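Non-canonical purine NTP pyrophosphatase (Staphylococcus aureus, PDB 4BNQ) probably hydrolyses non-canonical purine nucleoside triphosphates such as XTP, dITP and ITP to their monophosphates and diphosphate, clearing them from the nucleotide pool with the help of magnesium. Local coordinates at residues Glu3-Ala7 with Lys62-Ala66; Asn48-Ser53 with Ile65-Ser69; Ala85-Gly89 with Lys100-Lys104; Asp110-Gln114 with Gly137-Asp141; Lys143-Asn147 with Thr163-Ser168. One frame throughout, in Å; residues are numbered along the deposited sequence.

Interaction 1: Glu3-Ala7 with Lys62-Ala66; sequences EIVIA and KTVIA
I65 lays its side chain against I4 and I6. It has chi1 near +60° (p) and chi2 t, which brings CD1 to 3.6 Å from CD1 of I4 (chi1 t) and CG1 to 3.8 Å from CG1 of I6 (chi1 m). Residues 3-6 and 64-66 are extended strand; A7 leaves this conformation (phi/psi -84/64°). Strands 3-6 and 64-66 run in the same general direction, at 43°, and their axes come within 4.8 Å. V5 lies beside V64, I6 beside I65 and A7 beside A66, with CA-CA distances of 4.8-4.9 Å. I65 sits between two backbone hydrogen bonds: its N donates to V5 O (2.9 Å), and its O accepts from A7 N (2.6 Å). I6 CA makes a CA-H...O contact with I65 O at 3.3 Å. This is a single parallel bridge, formed where the strands cross. V5 CG1 packs on V64 CG1 at 4.0 Å. Towards the chain start the strands splay around a water, which takes a bond from V5 N (2.5 Å) and gives one to T63 O (2.8 Å). Beyond it E3 OE1 and K62 NZ form a long salt bridge of 3.9 Å. The bridge joins the small parallel sheet of strands 3-6 and 25-28 to the long antiparallel sheet. The chemistry implies an aliphatic contact pinned by two backbone bonds, with a water bridge and a long ion pair towards the splayed end.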
# COMPACT_ATOMS: atom_id res chain seq x y z
N GLU A 3 7.19 -18.21 14.52
CA GLU A 3 8.55 -17.78 14.17
C GLU A 3 8.67 -17.41 12.71
O GLU A 3 8.11 -18.08 11.84
CB GLU A 3 9.54 -18.91 14.43
CG GLU A 3 10.23 -18.88 15.77
CD GLU A 3 11.13 -20.09 15.96
OE1 GLU A 3 11.28 -20.88 15.00
OE2 GLU A 3 11.67 -20.25 17.07
N ILE A 4 9.45 -16.36 12.44
CA ILE A 4 9.80 -16.06 11.06
C ILE A 4 11.30 -15.81 10.91
O ILE A 4 11.90 -15.02 11.65
CB ILE A 4 8.94 -14.90 10.50
CG1 ILE A 4 9.13 -14.80 8.99
CG2 ILE A 4 9.27 -13.59 11.18
CD1 ILE A 4 8.16 -13.84 8.34
N VAL A 5 11.92 -16.53 9.97
CA VAL A 5 13.35 -16.36 9.71
C VAL A 5 13.53 -15.37 8.57
O VAL A 5 12.95 -15.52 7.48
CB VAL A 5 14.01 -17.69 9.36
CG1 VAL A 5 15.49 -17.48 9.00
CG2 VAL A 5 13.84 -18.70 10.53
N ILE A 6 14.31 -14.33 8.83
CA ILE A 6 14.54 -13.33 7.80
C ILE A 6 15.98 -13.35 7.28
O ILE A 6 16.94 -13.11 8.03
CB ILE A 6 14.20 -11.94 8.31
CG1 ILE A 6 12.76 -11.94 8.88
CG2 ILE A 6 14.36 -10.92 7.20
CD1 ILE A 6 12.39 -10.69 9.57
N ALA A 7 16.14 -13.65 5.99
CA ALA A 7 17.46 -13.83 5.41
C ALA A 7 18.03 -12.47 5.00
O ALA A 7 18.26 -12.19 3.82
CB ALA A 7 17.39 -14.74 4.23
N LYS A 62 14.07 -24.74 5.76
CA LYS A 62 12.98 -24.01 6.41
C LYS A 62 12.41 -23.00 5.42
O LYS A 62 13.10 -22.57 4.48
CB LYS A 62 13.51 -23.16 7.59
CG LYS A 62 13.99 -23.87 8.83
CD LYS A 62 13.97 -22.86 10.01
CE LYS A 62 13.82 -23.58 11.37
NZ LYS A 62 13.65 -22.66 12.53
N THR A 63 11.17 -22.59 5.66
CA THR A 63 10.64 -21.38 5.05
C THR A 63 11.33 -20.12 5.62
O THR A 63 11.51 -19.99 6.83
CB THR A 63 9.13 -21.27 5.28
OG1 THR A 63 8.48 -22.31 4.54
CG2 THR A 63 8.61 -19.92 4.80
N VAL A 64 11.74 -19.21 4.74
CA VAL A 64 12.31 -17.94 5.18
C VAL A 64 11.80 -16.79 4.30
O VAL A 64 11.19 -17.02 3.25
CB VAL A 64 13.85 -17.94 5.09
CG1 VAL A 64 14.43 -19.24 5.61
CG2 VAL A 64 14.26 -17.70 3.66
N ILE A 65 12.05 -15.56 4.72
CA ILE A 65 11.84 -14.43 3.82
C ILE A 65 13.11 -13.61 3.66
O ILE A 65 13.96 -13.55 4.54
CB ILE A 65 10.71 -13.49 4.29
CG1 ILE A 65 11.07 -12.84 5.63
CG2 ILE A 65 9.40 -14.24 4.39
CD1 ILE A 65 10.05 -11.77 6.08
N ALA A 66 13.22 -12.95 2.52
CA ALA A 66 14.31 -12.02 2.33
C ALA A 66 13.73 -10.71 1.81
O ALA A 66 12.55 -10.63 1.46
CB ALA A 66 15.33 -12.57 1.37
O HOH W 1 10.53 -18.20 8.73

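Interaction 2: Asn48-Ser53 with Ile65-Ser69; sequences NAILKS and IADDS. With PO4 (phosphate ion), chain C.
Part of the predicted magnesium and substrate site lies here, where helix 45-60 packs on strand 64-73. Residues 48-53 are regular helix and 65-69 are extended strand. Their axes run nearly antiparallel, at 153°, and approach to 6.8 Å. A49 lies nearest D68 (CA-CA 5.0 Å) and S53 nearest A66 (CA-CA 4.8 Å). A66 and D68 point toward the helix, D67 and S69 away from it. The small A66 side chain allows the close approach: its CB is 3.5 Å from A49 O and 3.6 Å from K52 CB. N48 CB meets D68 CG at 3.4 Å. K52 (chi1 m, chi2 t, chi3 m, chi4 t) reaches along the strand. Its NZ donates to D67 O at 2.9 Å and forms a salt bridge with D68 OD1 at 3.0 Å. The same NZ makes a very short bond of 2.4 Å to O3 of a phosphate ion, probably from the crystallisation liquor, which is also held by S8, N9 and K13. D67 OD1 accepts from S69 OG (2.6 Å), and the D67 carboxylate forms salt bridges to K13 and R178. D68 is the predicted proton acceptor and a predicted magnesium ligand. A lysine between this aspartate and a bound phosphate is consistent with the triphosphate pocket of a HAM1 family pyrophosphatase.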
# COMPACT_ATOMS: atom_id res chain seq x y z
N ASN A 48 17.16 -10.03 -6.63
CA ASN A 48 18.06 -10.07 -5.48
C ASN A 48 17.40 -10.70 -4.25
O ASN A 48 18.04 -11.47 -3.53
CB ASN A 48 18.60 -8.67 -5.18
CG ASN A 48 19.69 -8.27 -6.15
OD1 ASN A 48 20.39 -9.12 -6.69
ND2 ASN A 48 19.83 -6.97 -6.38
N ALA A 49 16.13 -10.38 -4.01
CA ALA A 49 15.38 -10.96 -2.89
C ALA A 49 15.22 -12.49 -3.04
O ALA A 49 15.42 -13.23 -2.08
CB ALA A 49 14.02 -10.29 -2.76
N ILE A 50 14.86 -12.94 -4.23
CA ILE A 50 14.72 -14.36 -4.51
C ILE A 50 16.03 -15.11 -4.26
O ILE A 50 16.04 -16.20 -3.68
CB ILE A 50 14.28 -14.59 -5.97
CG1 ILE A 50 12.83 -14.13 -6.16
CG2 ILE A 50 14.43 -16.06 -6.35
CD1 ILE A 50 12.30 -14.30 -7.59
N LEU A 51 17.15 -14.53 -4.67
CA LEU A 51 18.43 -15.19 -4.48
C LEU A 51 18.68 -15.36 -2.98
O LEU A 51 19.14 -16.41 -2.53
CB LEU A 51 19.57 -14.39 -5.15
CG LEU A 51 19.66 -14.37 -6.68
CD1 LEU A 51 20.59 -13.25 -7.15
CD2 LEU A 51 20.16 -15.70 -7.22
N LYS A 52 18.36 -14.35 -2.19
CA LYS A 52 18.63 -14.46 -0.75
C LYS A 52 17.71 -15.46 -0.06
O LYS A 52 18.18 -16.30 0.70
CB LYS A 52 18.63 -13.08 -0.07
CG LYS A 52 19.88 -12.23 -0.45
CD LYS A 52 19.84 -10.81 0.14
CE LYS A 52 18.77 -9.96 -0.53
NZ LYS A 52 18.93 -8.51 -0.22
N SER A 53 16.40 -15.40 -0.34
CA SER A 53 15.46 -16.28 0.35
C SER A 53 15.67 -17.74 -0.04
O SER A 53 15.66 -18.63 0.82
CB SER A 53 14.00 -15.88 0.09
OG SER A 53 13.72 -15.97 -1.29
N ILE A 65 12.05 -15.56 4.72
CA ILE A 65 11.84 -14.43 3.82
C ILE A 65 13.11 -13.61 3.66
O ILE A 65 13.96 -13.55 4.54
CB ILE A 65 10.71 -13.49 4.29
CG1 ILE A 65 11.07 -12.84 5.63
CG2 ILE A 65 9.40 -14.24 4.39
CD1 ILE A 65 10.05 -11.77 6.08
N ALA A 66 13.22 -12.95 2.52
CA ALA A 66 14.31 -12.02 2.33
C ALA A 66 13.73 -10.71 1.81
O ALA A 66 12.55 -10.63 1.46
CB ALA A 66 15.33 -12.57 1.37
N ASP A 67 14.58 -9.69 1.79
CA ASP A 67 14.17 -8.33 1.51
C ASP A 67 15.24 -7.69 0.63
O ASP A 67 16.43 -7.74 0.95
CB ASP A 67 14.03 -7.59 2.84
CG ASP A 67 13.78 -6.08 2.68
OD1 ASP A 67 14.49 -5.39 1.92
OD2 ASP A 67 12.86 -5.58 3.34
N ASP A 68 14.83 -7.11 -0.49
CA ASP A 68 15.74 -6.26 -1.23
C ASP A 68 15.05 -4.95 -1.54
O ASP A 68 14.04 -4.93 -2.25
CB ASP A 68 16.25 -6.92 -2.51
CG ASP A 68 17.54 -6.29 -3.01
OD1 ASP A 68 18.59 -6.54 -2.39
OD2 ASP A 68 17.52 -5.54 -4.00
N SER A 69 15.59 -3.86 -1.00
CA SER A 69 14.93 -2.57 -1.05
C SER A 69 15.90 -1.52 -1.59
O SER A 69 17.10 -1.71 -1.57
CB SER A 69 14.48 -2.15 0.34
OG SER A 69 13.64 -3.10 0.95
P PO4 C . 20.40 -7.46 2.88
O1 PO4 C . 18.92 -7.63 3.24
O2 PO4 C . 20.80 -6.02 3.07
O3 PO4 C . 20.59 -7.84 1.43
O4 PO4 C . 21.24 -8.35 3.75

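Interaction 3: Ala85-Gly89 with Lys100-Lys104; sequences ARYAG and KLLNK
Y87 stands with chi1 t and chi2 42°, its ring turned toward the last turns of helix 94-104. K100 is fully extended, with all four chi angles t, and lies across one face of that ring. Its CD is 3.9 Å from the centroid of the Y87 ring and 17° off the normal, a CH-pi contact. Its NZ is 4.2 Å from the same centroid and 19° off the normal, a cation-pi contact. K100 NZ also donates to Y87 O at 2.9 Å. Residues 85-89 form an irregular loop after strand 79-80, while 100-104 is regular helix. The nearest CA pair is A88 and K100, at 6.3 Å. The loop is folded back on the helix that follows it in the chain, and N97 of that helix bonds to A85 and A88. Y87 also touches Y151, a predicted substrate-binding residue. L101 N lies at the ring edge, 3.7 Å from Y87 CE2, and L101 CB (chi1 t, chi2 p) is 4.0 Å from the same CE2. K104 has chi1 m and chi2 -149°, between wells, which set its CD 3.5 Å from Y87 OH; chi3 (41°) then turns the chain end. That hydroxyl has a weak hydrogen bond to E79.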
# COMPACT_ATOMS: atom_id res chain seq x y z
N ALA A 85 22.29 0.12 -1.79
CA ALA A 85 23.10 -0.27 -0.62
C ALA A 85 24.59 0.07 -0.73
O ALA A 85 25.26 0.33 0.28
CB ALA A 85 22.92 -1.75 -0.29
N ARG A 86 25.11 0.06 -1.95
CA ARG A 86 26.54 0.21 -2.18
C ARG A 86 26.79 1.37 -3.13
O ARG A 86 27.81 1.41 -3.81
CB ARG A 86 27.12 -1.10 -2.73
CG ARG A 86 26.37 -1.59 -3.96
CD ARG A 86 26.97 -2.84 -4.61
NE ARG A 86 26.33 -3.11 -5.90
CZ ARG A 86 25.25 -3.87 -6.06
NH1 ARG A 86 24.69 -4.48 -5.02
NH2 ARG A 86 24.73 -4.05 -7.27
N TYR A 87 25.86 2.31 -3.14
CA TYR A 87 25.90 3.46 -4.03
C TYR A 87 27.26 4.16 -4.09
O TYR A 87 27.75 4.51 -5.16
CB TYR A 87 24.81 4.45 -3.61
CG TYR A 87 24.51 5.54 -4.62
CD1 TYR A 87 24.43 5.24 -5.97
CD2 TYR A 87 24.28 6.85 -4.21
CE1 TYR A 87 24.14 6.24 -6.91
CE2 TYR A 87 23.99 7.84 -5.14
CZ TYR A 87 23.92 7.53 -6.48
OH TYR A 87 23.64 8.51 -7.41
N ALA A 88 27.87 4.36 -2.93
CA ALA A 88 29.10 5.15 -2.87
C ALA A 88 30.35 4.27 -2.87
O ALA A 88 31.46 4.77 -3.04
CB ALA A 88 29.10 6.08 -1.66
N GLY A 89 30.16 2.96 -2.68
CA GLY A 89 31.26 2.02 -2.67
C GLY A 89 30.86 0.69 -2.06
O GLY A 89 29.74 0.54 -1.58
N LYS A 100 26.88 11.16 -1.36
CA LYS A 100 26.88 11.05 -2.82
C LYS A 100 25.55 11.46 -3.44
O LYS A 100 25.50 12.33 -4.31
CB LYS A 100 27.22 9.64 -3.27
CG LYS A 100 27.29 9.53 -4.78
CD LYS A 100 27.70 8.13 -5.20
CE LYS A 100 27.68 7.98 -6.71
NZ LYS A 100 28.12 6.62 -7.09
N LEU A 101 24.46 10.85 -2.98
CA LEU A 101 23.14 11.20 -3.48
C LEU A 101 22.85 12.69 -3.34
O LEU A 101 22.38 13.31 -4.27
CB LEU A 101 22.07 10.37 -2.78
CG LEU A 101 20.66 10.65 -3.30
CD1 LEU A 101 20.61 10.50 -4.80
CD2 LEU A 101 19.72 9.65 -2.68
N LEU A 102 23.14 13.26 -2.17
CA LEU A 102 22.93 14.69 -2.00
C LEU A 102 23.75 15.53 -2.99
O LEU A 102 23.21 16.45 -3.62
CB LEU A 102 23.19 15.12 -0.55
CG LEU A 102 22.11 14.68 0.43
CD1 LEU A 102 22.47 15.07 1.86
CD2 LEU A 102 20.79 15.31 0.02
N ASN A 103 25.04 15.22 -3.13
CA ASN A 103 25.92 15.94 -4.06
C ASN A 103 25.38 15.91 -5.47
O ASN A 103 25.33 16.94 -6.15
CB ASN A 103 27.34 15.37 -4.06
CG ASN A 103 28.13 15.75 -2.82
OD1 ASN A 103 27.77 16.70 -2.13
ND2 ASN A 103 29.21 15.02 -2.55
N LYS A 104 24.96 14.73 -5.90
CA LYS A 104 24.40 14.57 -7.24
C LYS A 104 23.10 15.35 -7.47
O LYS A 104 22.76 15.64 -8.61
CB LYS A 104 24.22 13.09 -7.58
CG LYS A 104 25.53 12.35 -7.76
CD LYS A 104 25.38 11.22 -8.78
CE LYS A 104 24.52 11.64 -9.96
NZ LYS A 104 24.56 10.68 -11.10

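Interaction 4: Asp110-Gln114 with Gly137-Asp141; sequences DRRAQ and GEIAD
R111, I139 and A113 bury most of this contact, which is the open end of the beta hairpin formed by strands 112-123 and 126-139. Strands 112-114 and 137-139 are antiparallel neighbours, but strongly twisted here: the short axes make an angle of 117° and approach to 4.4 Å. R112 and E138 form a non-hydrogen-bonded pair, CA-CA 4.3 Å, with both side chains on one face. A113 and G137 form the hydrogen-bonded pair, CA-CA 5.5 Å. A113 N donates to G137 O at 2.9 Å, and G137 N donates to A113 O at 3.1 Å. I139 (chi1 m, chi2 m) closes its CD1 on A113 CB at 3.6 Å. This small apolar cluster also meets L71 of strand 64-73. R111 leaves the strand pattern with phi/psi of -101/21°. Its O still accepts from I139 N at 2.8 Å, and E138 CA lies 3.2 Å from that same O. The R111 side chain (chi1 m, chi2 t) extends to I139, with NH1 4.0 Å from I139 CG2. Its NE is bonded to T108 O. D110 and R112 form a salt bridge within their own segment, NE to OD1 at 2.7 Å, and R112 also packs on P158 of the second subunit. The R111 guanidinium has the carbonyl of A140 near its plane, with NH1 2.9 Å from A140 O.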
# COMPACT_ATOMS: atom_id res chain seq x y z
N ASP A 110 13.14 19.37 -8.60
CA ASP A 110 12.21 18.25 -8.58
C ASP A 110 12.89 17.09 -7.85
O ASP A 110 13.61 16.30 -8.46
CB ASP A 110 11.83 17.84 -10.01
CG ASP A 110 10.95 16.60 -10.07
OD1 ASP A 110 10.34 16.23 -9.04
OD2 ASP A 110 10.85 15.99 -11.16
N ARG A 111 12.67 16.99 -6.54
CA ARG A 111 13.37 16.00 -5.73
C ARG A 111 12.53 14.76 -5.42
O ARG A 111 12.82 14.02 -4.46
CB ARG A 111 13.84 16.63 -4.42
CG ARG A 111 14.38 18.06 -4.54
CD ARG A 111 15.41 18.32 -3.47
NE ARG A 111 16.71 18.52 -4.08
CZ ARG A 111 17.87 18.22 -3.51
NH1 ARG A 111 17.90 17.69 -2.30
NH2 ARG A 111 18.99 18.45 -4.17
N ARG A 112 11.50 14.52 -6.23
CA ARG A 112 10.64 13.37 -6.02
C ARG A 112 11.46 12.08 -6.03
O ARG A 112 12.38 11.91 -6.84
CB ARG A 112 9.53 13.32 -7.07
CG ARG A 112 8.46 14.40 -6.87
CD ARG A 112 7.48 14.40 -8.02
NE ARG A 112 8.17 14.64 -9.28
CZ ARG A 112 7.66 14.40 -10.49
NH1 ARG A 112 6.43 13.92 -10.63
NH2 ARG A 112 8.40 14.65 -11.56
N ALA A 113 11.13 11.19 -5.10
CA ALA A 113 11.81 9.90 -5.00
C ALA A 113 10.81 8.92 -4.43
O ALA A 113 9.73 9.30 -3.97
CB ALA A 113 13.04 9.98 -4.12
N GLN A 114 11.18 7.65 -4.45
CA GLN A 114 10.28 6.60 -4.01
C GLN A 114 11.11 5.54 -3.32
O GLN A 114 12.21 5.21 -3.78
CB GLN A 114 9.61 6.02 -5.26
CG GLN A 114 8.57 4.96 -5.03
CD GLN A 114 8.15 4.32 -6.34
OE1 GLN A 114 8.99 3.93 -7.15
NE2 GLN A 114 6.84 4.22 -6.55
N GLY A 137 7.96 10.09 -1.59
CA GLY A 137 8.49 11.20 -0.83
C GLY A 137 9.38 12.07 -1.70
O GLY A 137 9.33 12.02 -2.94
N GLU A 138 10.21 12.88 -1.05
CA GLU A 138 11.09 13.81 -1.72
C GLU A 138 12.40 13.69 -1.02
O GLU A 138 12.44 13.29 0.15
CB GLU A 138 10.57 15.24 -1.58
CG GLU A 138 9.23 15.48 -2.28
CD GLU A 138 8.70 16.90 -2.10
OE1 GLU A 138 8.89 17.47 -1.00
OE2 GLU A 138 8.09 17.44 -3.06
N ILE A 139 13.48 14.02 -1.72
CA ILE A 139 14.79 14.01 -1.09
C ILE A 139 14.96 15.37 -0.45
O ILE A 139 14.85 16.39 -1.13
CB ILE A 139 15.91 13.75 -2.09
CG1 ILE A 139 15.67 12.42 -2.83
CG2 ILE A 139 17.29 13.79 -1.40
CD1 ILE A 139 15.64 11.20 -1.92
N ALA A 140 15.22 15.41 0.86
CA ALA A 140 15.39 16.69 1.55
C ALA A 140 16.71 17.34 1.19
O ALA A 140 17.52 16.78 0.43
CB ALA A 140 15.28 16.50 3.05
N ASP A 141 16.96 18.51 1.76
CA ASP A 141 18.20 19.23 1.49
C ASP A 141 19.29 18.87 2.50
O ASP A 141 20.33 19.52 2.56
CB ASP A 141 17.96 20.74 1.47
CG ASP A 141 17.48 21.26 2.80
OD1 ASP A 141 17.26 20.46 3.72
OD2 ASP A 141 17.31 22.49 2.94
O HOH W 2 10.71 18.49 -4.34

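Interaction 5: Lys143-Asn147 with Thr163-Ser168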
# COMPACT_ATOMS: atom_id res chain seq x y z
N LYS A 143 20.24 16.04 6.26
CA LYS A 143 19.84 14.92 7.10
C LYS A 143 19.03 15.41 8.29
O LYS A 143 19.47 16.30 9.03
CB LYS A 143 21.08 14.15 7.58
CG LYS A 143 21.98 13.69 6.43
CD LYS A 143 23.18 12.95 6.93
CE LYS A 143 22.76 11.73 7.70
NZ LYS A 143 23.93 11.09 8.38
N TYR A 144 17.82 14.87 8.45
CA TYR A 144 16.96 15.28 9.57
C TYR A 144 16.52 14.06 10.37
O TYR A 144 16.03 13.08 9.79
CB TYR A 144 15.71 16.02 9.08
CG TYR A 144 15.95 17.30 8.30
CD1 TYR A 144 16.37 17.28 6.98
CD2 TYR A 144 15.71 18.54 8.88
CE1 TYR A 144 16.57 18.45 6.26
CE2 TYR A 144 15.92 19.72 8.17
CZ TYR A 144 16.34 19.67 6.86
OH TYR A 144 16.54 20.83 6.14
N GLY A 145 16.65 14.11 11.69
CA GLY A 145 16.33 12.96 12.53
C GLY A 145 17.48 11.98 12.57
O GLY A 145 18.46 12.16 11.84
N GLU A 146 17.39 10.96 13.41
CA GLU A 146 18.48 9.99 13.50
C GLU A 146 17.99 8.56 13.77
O GLU A 146 18.80 7.69 14.02
CB GLU A 146 19.47 10.41 14.58
CG GLU A 146 18.89 10.28 15.97
CD GLU A 146 19.81 10.80 17.05
OE1 GLU A 146 21.00 10.40 17.09
OE2 GLU A 146 19.35 11.60 17.89
N ASN A 147 16.69 8.32 13.71
CA ASN A 147 16.16 6.95 13.79
C ASN A 147 16.30 6.25 12.44
O ASN A 147 16.65 6.87 11.44
CB ASN A 147 14.69 6.94 14.20
CG ASN A 147 14.47 7.40 15.63
OD1 ASN A 147 15.35 7.26 16.48
ND2 ASN A 147 13.28 7.94 15.90
N THR A 163 10.93 13.49 7.77
CA THR A 163 11.72 12.47 7.09
C THR A 163 11.50 11.13 7.78
O THR A 163 11.11 11.09 8.94
CB THR A 163 13.23 12.76 7.09
OG1 THR A 163 13.73 12.66 8.43
CG2 THR A 163 13.54 14.14 6.51
N MET A 164 11.78 10.05 7.06
CA MET A 164 11.66 8.71 7.60
C MET A 164 12.43 8.61 8.92
O MET A 164 11.93 8.04 9.88
CB MET A 164 12.15 7.70 6.54
CG MET A 164 11.43 6.35 6.50
SD MET A 164 9.65 6.34 6.21
CE MET A 164 9.64 5.85 4.49
N ALA A 165 13.62 9.21 9.01
CA ALA A 165 14.41 9.12 10.26
C ALA A 165 13.82 9.94 11.43
O ALA A 165 14.22 9.78 12.59
CB ALA A 165 15.86 9.50 10.04
N GLN A 166 12.89 10.82 11.14
CA GLN A 166 12.29 11.58 12.21
C GLN A 166 11.17 10.80 12.90
O GLN A 166 10.79 11.11 14.03
CB GLN A 166 11.74 12.90 11.66
CG GLN A 166 12.77 13.98 11.44
CD GLN A 166 12.12 15.26 10.93
OE1 GLN A 166 11.93 15.44 9.73
NE2 GLN A 166 11.75 16.15 11.87
N LEU A 167 10.64 9.79 12.22
CA LEU A 167 9.50 9.04 12.73
C LEU A 167 9.96 8.06 13.81
O LEU A 167 11.07 7.52 13.73
CB LEU A 167 8.85 8.23 11.61
CG LEU A 167 8.38 8.98 10.36
CD1 LEU A 167 7.85 7.98 9.32
CD2 LEU A 167 7.31 10.01 10.73
N SER A 168 9.12 7.83 14.81
CA SER A 168 9.38 6.78 15.79
C SER A 168 9.37 5.45 15.06
O SER A 168 8.83 5.35 13.97
CB SER A 168 8.29 6.77 16.87
OG SER A 168 7.05 6.31 16.33
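Three hydrogen bonds tie the two loops together. T163 OG1 donates to Y144 O at 2.7 Å. N147 N donates to A165 O at 3.1 Å, and the N147 side chain continues the link, its ND2 reaching L167 O at 3.1 Å. Residues 164-166 form a short 3-10 turn, with Q166 N bonded to T163 O (2.8 Å). Q166 OE1 folds back to accept from T163 N at 2.9 Å. The loop after strand 126-139 is thus fastened to the turn that leads into helix 169-175, where S168 is the N-cap, its OG bonded to Q171 N. Both A165 and M164 touch D152, a predicted substrate-binding residue. G145 has phi/psi of 83/173°, and a CB there would clash with A165 O and Q166 N. The missing side chain lets G145 CA sit 3.8 Å from A165 O and 3.9 Å from Q166 CG. Further out, A165 CB packs 3.6 Å from Y144 O. Y144 CB lies 3.9 Å from T163 CG2, while the Y144 hydroxyl turns outward to bond D141.

Overall arrangement
Interactions 1 and 2 share I65 and A66 of strand 64-73, and their centres are 10 Å apart. They touch directly: V64 CG2 is 3.3 Å from S53 O. Interaction 2 holds the predicted catalytic D68 and the phosphate. Interactions 3 and 4 lie towards the other end of the molecule, with centres 15 Å apart, and meet where L102 CD2 packs 3.6 Å from A140 O. Interaction 5 follows interaction 4 along the chain, its centre also 15 Å away. Interactions 3 and 5 both border the predicted substrate residues 149-152, through Y151 and D152. Interactions 1 and 4 are 32 Å apart between centres, yet strands 64-73 and 112-123 are neighbours in one sheet.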